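Local atomic coordinates of DUF2179 domain-containing protein (Eubacterium ventriosum, PDB entry 3HLU), a protein that is of unknown function but is probably a YitT-family bacterial membrane protein, this chain being its C-terminal DUF2179 part, of the GlnB-like clan. Residues D23-L26 / D30-V33. Numbering follows the deposited sequence.
Sequences DRML and DLGV
Met25, here selenomethionine, meets the chain leaving its helix in two ways: its carbonyl takes a hydrogen bond from Leu31, and its methyl end reaches Leu31 and Val33. The backbone bond, Leu31 N to Met25 O, is 3.1 Å long and nearly straight at the hydrogen (167°), although the donor sits above the carbonyl plane. A weak bond, 3.3 Å from Asp30 N to Leu26 O, is well bent and lies beside it. The alpha carbon of Asp30 also offers a CH···O contact to Leu26 O. Met25 CE lies 3.8 Å from Leu31 CD1 and 4.0 Å from Val33 CG1, meeting both branched side chains at a slant. The selenoether can do so because its chain runs extended from CA to SE and then bends at chi3 (87°), swinging the methyl toward the loop. In the ferredoxin-like fold, a beta-alpha-beta-beta-alpha-beta chain with two helices on a four-stranded antiparallel sheet, this is how the crossover turns from helix 18-28 into strand 34-40. A common principle is at work: just past the helix end a residue of left-handed conformation, Asp30 (phi 54°), marks the change of direction, while carbonyls of the last turn, Met25 O and Leu26 O, take bonds from the chain that follows. Leu31 and Val33 follow with extended backbones. Further out, the buried Met25 packs on Val62 and Leu65 of helix 56-67 and on Cys52 and Met54 of strand 48-54. Val33 rests on Ile50 and Cys52 of that strand, while Leu31 touches Thr58 of helix 56-67.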
ATOM      1  N   ASP A  23      -3.142 -11.027 -13.512  1.00 82.03           N
ATOM      2  CA  ASP A  23      -3.652 -11.769 -14.661  1.00 84.76           C
ATOM      3  C   ASP A  23      -4.875 -12.599 -14.291  1.00 85.63           C
ATOM      4  O   ASP A  23      -5.879 -12.572 -14.997  1.00 86.20           O
ATOM      5  CB  ASP A  23      -2.567 -12.646 -15.311  1.00 89.27           C
ATOM      6  CG  ASP A  23      -1.530 -11.824 -16.110  1.00 95.15           C
ATOM      7  OD1 ASP A  23      -1.764 -10.609 -16.369  1.00 91.18           O
ATOM      8  OD2 ASP A  23      -0.468 -12.402 -16.469  1.00 98.33           O
ATOM      9  N   ARG A  24      -4.795 -13.321 -13.179  1.00 84.52           N
ATOM     10  CA  ARG A  24      -5.912 -14.143 -12.732  1.00 85.39           C
ATOM     11  C   ARG A  24      -7.117 -13.305 -12.327  1.00 83.87           C
ATOM     12  O   ARG A  24      -8.253 -13.770 -12.383  1.00 84.96           O
ATOM     13  CB  ARG A  24      -5.494 -15.051 -11.576  1.00 85.30           C
ATOM     14  CG  ARG A  24      -4.466 -16.093 -11.957  1.00 89.36           C
ATOM     15  CD  ARG A  24      -4.278 -17.128 -10.850  1.00 91.16           C
ATOM     16  NE  ARG A  24      -5.529 -17.798 -10.491  1.00 95.41           N
ATOM     17  CZ  ARG A  24      -5.652 -18.671  -9.489  1.00100.26           C
ATOM     18  NH1 ARG A  24      -4.600 -18.986  -8.743  1.00102.13           N
ATOM     19  NH2 ARG A  24      -6.828 -19.229  -9.226  1.00 98.96           N
HETATM   20  N   MSE A  25      -6.874 -12.069 -11.910  1.00 81.55           N
HETATM   21  CA  MSE A  25      -7.965 -11.175 -11.544  1.00 83.29           C
HETATM   22  C   MSE A  25      -8.764 -10.822 -12.784  1.00 87.04           C
HETATM   23  O   MSE A  25      -9.998 -10.736 -12.749  1.00 86.10           O
HETATM   24  CB  MSE A  25      -7.428  -9.903 -10.895  1.00 80.95           C
HETATM   25  CG  MSE A  25      -7.160 -10.025  -9.408  1.00 79.28           C
HETATM   26 SE   MSE A  25      -6.411  -8.390  -8.664  0.63 71.73          SE
HETATM   27  CE  MSE A  25      -8.050  -7.429  -8.254  1.00 76.86           C
ATOM     28  N   LEU A  26      -8.029 -10.619 -13.878  1.00 87.50           N
ATOM     29  CA  LEU A  26      -8.592 -10.292 -15.181  1.00 87.46           C
ATOM     30  C   LEU A  26      -9.255 -11.481 -15.860  1.00 88.86           C
ATOM     31  O   LEU A  26     -10.282 -11.336 -16.509  1.00 89.85           O
ATOM     32  CB  LEU A  26      -7.505  -9.770 -16.118  1.00 85.83           C
ATOM     33  CG  LEU A  26      -7.942  -9.862 -17.588  1.00 88.32           C
ATOM     34  CD1 LEU A  26      -9.077  -8.873 -17.880  1.00 87.62           C
ATOM     35  CD2 LEU A  26      -6.780  -9.644 -18.554  1.00 85.58           C
ATOM     36  N   ASP A  30     -12.704 -10.991 -14.348  1.00 86.25           N
ATOM     37  CA  ASP A  30     -12.982  -9.929 -15.317  1.00 88.13           C
ATOM     38  C   ASP A  30     -12.781  -8.543 -14.739  1.00 87.26           C
ATOM     39  O   ASP A  30     -13.391  -7.573 -15.199  1.00 87.04           O
ATOM     40  CB  ASP A  30     -14.405 -10.049 -15.877  1.00 88.21           C
ATOM     41  CG  ASP A  30     -14.709 -11.437 -16.400  1.00 91.14           C
ATOM     42  OD1 ASP A  30     -14.378 -11.716 -17.587  1.00 91.47           O
ATOM     43  OD2 ASP A  30     -15.278 -12.244 -15.616  1.00 88.32           O
ATOM     44  N   LEU A  31     -11.922  -8.451 -13.731  1.00 86.12           N
ATOM     45  CA  LEU A  31     -11.671  -7.181 -13.076  1.00 84.19           C
ATOM     46  C   LEU A  31     -10.668  -6.391 -13.863  1.00 84.45           C
ATOM     47  O   LEU A  31      -9.670  -6.939 -14.346  1.00 83.84           O
ATOM     48  CB  LEU A  31     -11.140  -7.401 -11.667  1.00 85.20           C
ATOM     49  CG  LEU A  31     -12.185  -7.847 -10.661  1.00 83.22           C
ATOM     50  CD1 LEU A  31     -11.472  -8.396  -9.488  1.00 81.51           C
ATOM     51  CD2 LEU A  31     -13.076  -6.680 -10.292  1.00 85.71           C
ATOM     52  N   GLY A  32     -10.946  -5.100 -14.005  1.00 84.68           N
ATOM     53  CA  GLY A  32     -10.014  -4.175 -14.621  1.00 83.36           C
ATOM     54  C   GLY A  32      -9.110  -3.553 -13.575  1.00 83.45           C
ATOM     55  O   GLY A  32      -9.578  -2.972 -12.578  1.00 84.32           O
ATOM     56  N   VAL A  33      -7.805  -3.689 -13.792  1.00 79.69           N
ATOM     57  CA  VAL A  33      -6.836  -3.191 -12.838  1.00 82.73           C
ATOM     58  C   VAL A  33      -5.789  -2.313 -13.520  1.00 87.01           C
ATOM     59  O   VAL A  33      -5.497  -2.469 -14.720  1.00 84.71           O
ATOM     60  CB  VAL A  33      -6.165  -4.347 -12.038  1.00 79.45           C
ATOM     61  CG1 VAL A  33      -7.200  -5.393 -11.650  1.00 78.24           C
ATOM     62  CG2 VAL A  33      -5.046  -4.987 -12.822  1.00 73.91           C
TER